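Side-chain contacts in pyruvate dehydrogenase complex, dihydrolipoamide acetyltransferase E2 component (Thermus thermophilus, PDB 2EQ9), which probably transfers acetyl groups with lipoate as cofactor in the pyruvate dehydrogenase complex, and is represented here by its peripheral subunit-binding domain: residues C[2-5]-C[6-9]; C[14-18]-C[19-23]. All coordinates share one frame; numbering follows the deposited sequence.

Contact 1: residues C[2-5]-C[6-9]; sequences LAVP and AARK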
ATOM      1  N   LEU C   2      15.523  20.766  -7.689  1.00 58.70           N
ATOM      2  CA  LEU C   2      14.684  19.580  -7.699  1.00 54.89           C
ATOM      3  C   LEU C   2      14.745  18.896  -9.063  1.00 50.80           C
ATOM      4  O   LEU C   2      14.303  19.450 -10.072  1.00 51.21           O
ATOM      5  CB  LEU C   2      13.235  19.935  -7.322  1.00 57.12           C
ATOM      6  CG  LEU C   2      12.471  21.084  -7.987  1.00 57.57           C
ATOM      7  CD1 LEU C   2      11.048  21.101  -7.446  1.00 57.19           C
ATOM      8  CD2 LEU C   2      13.152  22.416  -7.712  1.00 59.55           C
ATOM      9  N   ALA C   3      15.316  17.695  -9.079  1.00 44.15           N
ATOM     10  CA  ALA C   3      15.459  16.916 -10.302  1.00 40.28           C
ATOM     11  C   ALA C   3      14.964  15.478 -10.118  1.00 38.46           C
ATOM     12  O   ALA C   3      15.392  14.769  -9.197  1.00 36.42           O
ATOM     13  CB  ALA C   3      16.913  16.912 -10.736  1.00 37.09           C
ATOM     14  N   VAL C   4      14.055  15.055 -10.994  1.00 35.93           N
ATOM     15  CA  VAL C   4      13.515  13.704 -10.926  1.00 34.74           C
ATOM     16  C   VAL C   4      14.685  12.746 -11.121  1.00 33.84           C
ATOM     17  O   VAL C   4      15.673  13.096 -11.761  1.00 35.20           O
ATOM     18  CB  VAL C   4      12.453  13.467 -12.018  1.00 33.73           C
ATOM     19  CG1 VAL C   4      11.423  14.585 -11.973  1.00 32.22           C
ATOM     20  CG2 VAL C   4      13.110  13.393 -13.398  1.00 35.46           C
ATOM     21  N   PRO C   5      14.596  11.535 -10.553  1.00 32.05           N
ATOM     22  CA  PRO C   5      15.666  10.539 -10.673  1.00 32.94           C
ATOM     23  C   PRO C   5      16.145  10.296 -12.116  1.00 33.76           C
ATOM     24  O   PRO C   5      17.345  10.222 -12.371  1.00 33.65           O
ATOM     25  CB  PRO C   5      15.044   9.284 -10.058  1.00 33.11           C
ATOM     26  CG  PRO C   5      14.050   9.837  -9.069  1.00 32.63           C
ATOM     27  CD  PRO C   5      13.433  10.976  -9.840  1.00 32.14           C
ATOM     28  N   ALA C   6      15.213  10.165 -13.054  1.00 34.40           N
ATOM     29  CA  ALA C   6      15.584   9.922 -14.446  1.00 36.78           C
ATOM     30  C   ALA C   6      16.531  11.001 -14.978  1.00 36.93           C
ATOM     31  O   ALA C   6      17.477  10.702 -15.710  1.00 37.26           O
ATOM     32  CB  ALA C   6      14.330   9.846 -15.322  1.00 36.61           C
ATOM     33  N   ALA C   7      16.272  12.253 -14.614  1.00 35.25           N
ATOM     34  CA  ALA C   7      17.117  13.356 -15.058  1.00 36.62           C
ATOM     35  C   ALA C   7      18.493  13.321 -14.387  1.00 36.42           C
ATOM     36  O   ALA C   7      19.514  13.547 -15.044  1.00 36.20           O
ATOM     37  CB  ALA C   7      16.420  14.694 -14.780  1.00 35.10           C
ATOM     38  N   ARG C   8      18.525  13.029 -13.087  1.00 35.80           N
ATOM     39  CA  ARG C   8      19.793  12.975 -12.355  1.00 37.88           C
ATOM     40  C   ARG C   8      20.652  11.848 -12.919  1.00 37.75           C
ATOM     41  O   ARG C   8      21.873  11.974 -13.040  1.00 34.95           O
ATOM     42  CB  ARG C   8      19.551  12.735 -10.853  1.00 37.42           C
ATOM     43  CG  ARG C   8      18.424  13.583 -10.271  1.00 40.38           C
ATOM     44  CD  ARG C   8      18.477  13.692  -8.756  1.00 39.92           C
ATOM     45  NE  ARG C   8      18.360  12.419  -8.043  1.00 40.69           N
ATOM     46  CZ  ARG C   8      17.229  11.922  -7.549  1.00 38.96           C
ATOM     47  NH1 ARG C   8      16.087  12.580  -7.690  1.00 36.31           N
ATOM     48  NH2 ARG C   8      17.251  10.779  -6.867  1.00 39.46           N
ATOM     49  N   LYS C   9      19.994  10.747 -13.267  1.00 40.08           N
ATOM     50  CA  LYS C   9      20.668   9.584 -13.817  1.00 43.42           C
ATOM     51  C   LYS C   9      21.304   9.932 -15.159  1.00 44.18           C
ATOM     52  O   LYS C   9      22.482   9.654 -15.390  1.00 44.50           O
ATOM     53  CB  LYS C   9      19.662   8.441 -13.980  1.00 45.47           C
ATOM     54  CG  LYS C   9      20.290   7.059 -14.002  1.00 48.73           C
ATOM     55  CD  LYS C   9      20.626   6.614 -15.410  1.00 49.09           C
ATOM     56  CE  LYS C   9      19.373   6.205 -16.173  1.00 48.20           C
ATOM     57  NZ  LYS C   9      19.706   5.825 -17.579  1.00 48.26           N
TER

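Contact 2: residues C[14-18]-C[19-23]; sequences LGIPI and EEVPG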
ATOM      1  N   LEU C  14      26.091  11.751 -18.750  1.00 56.45           N
ATOM      2  CA  LEU C  14      26.508  12.699 -19.773  1.00 56.24           C
ATOM      3  C   LEU C  14      27.643  13.579 -19.258  1.00 56.21           C
ATOM      4  O   LEU C  14      28.175  14.414 -19.990  1.00 57.59           O
ATOM      5  CB  LEU C  14      25.336  13.580 -20.198  1.00 54.53           C
ATOM      6  CG  LEU C  14      24.275  12.919 -21.075  1.00 54.53           C
ATOM      7  CD1 LEU C  14      23.302  13.984 -21.549  1.00 54.20           C
ATOM      8  CD2 LEU C  14      24.939  12.243 -22.272  1.00 53.77           C
ATOM      9  N   GLY C  15      28.014  13.385 -17.998  1.00 55.49           N
ATOM     10  CA  GLY C  15      29.076  14.180 -17.415  1.00 54.25           C
ATOM     11  C   GLY C  15      28.632  15.620 -17.230  1.00 53.44           C
ATOM     12  O   GLY C  15      29.443  16.541 -17.304  1.00 53.20           O
ATOM     13  N   ILE C  16      27.337  15.811 -16.990  1.00 52.31           N
ATOM     14  CA  ILE C  16      26.777  17.145 -16.795  1.00 51.26           C
ATOM     15  C   ILE C  16      26.324  17.364 -15.354  1.00 51.90           C
ATOM     16  O   ILE C  16      25.482  16.624 -14.840  1.00 51.18           O
ATOM     17  CB  ILE C  16      25.545  17.385 -17.699  1.00 50.84           C
ATOM     18  CG1 ILE C  16      25.934  17.279 -19.173  1.00 50.78           C
ATOM     19  CG2 ILE C  16      24.957  18.761 -17.422  1.00 50.10           C
ATOM     20  CD1 ILE C  16      24.757  17.417 -20.115  1.00 50.26           C
ATOM     21  N   PRO C  17      26.878  18.381 -14.681  1.00 52.20           N
ATOM     22  CA  PRO C  17      26.484  18.661 -13.295  1.00 52.73           C
ATOM     23  C   PRO C  17      24.999  19.037 -13.257  1.00 53.57           C
ATOM     24  O   PRO C  17      24.593  20.069 -13.797  1.00 52.92           O
ATOM     25  CB  PRO C  17      27.412  19.810 -12.893  1.00 53.52           C
ATOM     26  CG  PRO C  17      27.760  20.461 -14.210  1.00 53.93           C
ATOM     27  CD  PRO C  17      27.948  19.289 -15.126  1.00 52.56           C
ATOM     28  N   ILE C  18      24.197  18.190 -12.619  1.00 54.70           N
ATOM     29  CA  ILE C  18      22.754  18.393 -12.545  1.00 56.72           C
ATOM     30  C   ILE C  18      22.305  19.761 -12.041  1.00 58.76           C
ATOM     31  O   ILE C  18      21.315  20.309 -12.530  1.00 57.91           O
ATOM     32  CB  ILE C  18      22.072  17.294 -11.683  1.00 55.85           C
ATOM     33  CG1 ILE C  18      20.550  17.406 -11.809  1.00 54.33           C
ATOM     34  CG2 ILE C  18      22.500  17.418 -10.224  1.00 55.44           C
ATOM     35  CD1 ILE C  18      20.028  17.194 -13.223  1.00 52.11           C
ATOM     36  N   GLU C  19      23.021  20.316 -11.070  1.00 61.53           N
ATOM     37  CA  GLU C  19      22.650  21.622 -10.534  1.00 64.47           C
ATOM     38  C   GLU C  19      22.846  22.743 -11.548  1.00 64.71           C
ATOM     39  O   GLU C  19      22.477  23.889 -11.293  1.00 64.82           O
ATOM     40  CB  GLU C  19      23.443  21.931  -9.256  1.00 67.02           C
ATOM     41  CG  GLU C  19      24.907  21.513  -9.281  1.00 69.97           C
ATOM     42  CD  GLU C  19      25.079  20.012  -9.155  1.00 71.33           C
ATOM     43  OE1 GLU C  19      24.443  19.418  -8.260  1.00 72.69           O
ATOM     44  OE2 GLU C  19      25.853  19.425  -9.943  1.00 72.80           O
ATOM     45  N   GLU C  20      23.415  22.406 -12.701  1.00 65.92           N
ATOM     46  CA  GLU C  20      23.663  23.396 -13.742  1.00 67.19           C
ATOM     47  C   GLU C  20      22.602  23.345 -14.837  1.00 66.98           C
ATOM     48  O   GLU C  20      22.579  24.197 -15.724  1.00 66.22           O
ATOM     49  CB  GLU C  20      25.040  23.171 -14.374  1.00 69.16           C
ATOM     50  CG  GLU C  20      26.200  23.059 -13.386  1.00 72.48           C
ATOM     51  CD  GLU C  20      26.364  24.278 -12.495  1.00 74.23           C
ATOM     52  OE1 GLU C  20      26.354  25.413 -13.021  1.00 75.23           O
ATOM     53  OE2 GLU C  20      26.521  24.097 -11.267  1.00 75.45           O
ATOM     54  N   VAL C  21      21.726  22.344 -14.778  1.00 66.96           N
ATOM     55  CA  VAL C  21      20.671  22.192 -15.778  1.00 66.75           C
ATOM     56  C   VAL C  21      19.404  22.962 -15.408  1.00 66.94           C
ATOM     57  O   VAL C  21      18.762  22.673 -14.398  1.00 66.70           O
ATOM     58  CB  VAL C  21      20.286  20.711 -15.970  1.00 66.30           C
ATOM     59  CG1 VAL C  21      19.236  20.587 -17.066  1.00 65.80           C
ATOM     60  CG2 VAL C  21      21.514  19.894 -16.316  1.00 66.54           C
ATOM     61  N   PRO C  22      19.028  23.958 -16.225  1.00 67.32           N
ATOM     62  CA  PRO C  22      17.819  24.737 -15.935  1.00 67.22           C
ATOM     63  C   PRO C  22      16.546  23.893 -16.042  1.00 67.33           C
ATOM     64  O   PRO C  22      16.400  23.077 -16.956  1.00 65.42           O
ATOM     65  CB  PRO C  22      17.878  25.864 -16.966  1.00 67.92           C
ATOM     66  CG  PRO C  22      18.625  25.236 -18.120  1.00 67.86           C
ATOM     67  CD  PRO C  22      19.722  24.475 -17.420  1.00 67.43           C
ATOM     68  N   GLY C  23      15.633  24.095 -15.095  1.00 68.84           N
ATOM     69  CA  GLY C  23      14.389  23.344 -15.076  1.00 71.06           C
ATOM     70  C   GLY C  23      13.381  23.761 -16.130  1.00 72.33           C
ATOM     71  O   GLY C  23      13.743  24.360 -17.144  1.00 73.28           O
TER

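Contact 1: residues C[2-5]-C[6-9]
Arg-8 folds back over the N-terminal end of helix 5-13 to reach Ala-3 in the lead-in loop, a local contact of a helix start. Its NH1 gives Ala-3 O a hydrogen bond of 2.7 Å, with an N-H...O angle of 157° and the oxygen in the guanidinium plane. CG lies anti to the carbonyl carbon (chi1 -44°), and the bend at chi3 (-61°) swings the head over Pro-5, whose CA sits 3.6 Å above one guanidinium face, offset toward the rim. Arg-8 CG is 3.7 Å from Ala-3 CB. This is the first helix of the E3-binding (peripheral subunit-binding) domain, with Val-4 at its N-cap position: Val-4 O takes Arg-8 N at 3.1 Å and, weakly, Ala-7 N, while Val-4 CG2 packs 3.8 Å from Ala-7 CB. NE and NH2 of Arg-8 each form a salt bridge to an acidic side chain of another protein chain. A leucine in place of Arg-8 would probably leave Ala-3 O without this donor and the acidic partner across the interface without its cationic mate. An acidic side chain of a second partner chain accepts from Ala-6 N. One residue further on than Arg-8, Lys-9 N bonds Pro-5 O at 2.8 Å.

Contact 2: residues C[14-18]-C[19-23]
Pro-17 and Glu-20 meet across a short 3-10 turn, part of the long loop between the two helices of the E3-binding domain, and Glu-19 doubles back over the start of the same turn. Followed outward, the Glu-19 side chain begins at CB, 3.7 Å from Ile-18 C. CG stands between the backbone N and the carbonyl carbon (chi1 40°), and a bend at chi2 (-74°) turns the chain back along the turn. CD thus comes over Ile-18 CG2, and the carboxylate divides: OE1 lies 3.4 Å from Ile-18 CG2, while OE2 reaches Pro-17 CB at 3.4 Å. Ile-18 N is also near OE2, but the angle is too poor for a hydrogen bond. The two side chains of Ile-18 and Glu-19 cross at about a right angle. Glu-20 lies against the proline ring, its CG modelled closer to Pro-17 CG than carbon-carbon contact allows, so the exact spacing is doubtful. Two backbone bonds hold the turn: Glu-20 N to Pro-17 O at 2.8 Å, and Val-21 N to Ile-18 O at 3.1 Å. In both, the donor stands above the carbonyl plane, off the lone pairs. On the inner side, Ile-16 and Val-21 both pack on Tyr-38 of helix 32-39, while Ile-18 turns to Met-1, Ala-3 and Val-30. Ile-16 and Val-21 also touch each other, their side chains crossing at about a right angle, with CG2 of Ile-16 3.8 Å from CG2 of Val-21.

How the contacts relate
From the N terminus, contact 1 (2-5 with 6-9) comes first and closes the short turn that leads into helix 5-13. The chain runs to the end of that helix, leaves it at the Schellman motif of Gly-15, and then makes contact 2 (14-18 with 19-23) in the loop toward helix 32-39. The two are in series, neither enclosing nor crossing the other, with centres about 10 Å apart. Ile-18 joins them: its CG1 lies 3.8 Å from Ala-3 CB. Contact 1 also leans on helix 32-39, through Ala-6 on Val-32 and Ala-7 on Val-35, as contact 2 does from its own loop. Contact 1 alone meets the partner protein chains.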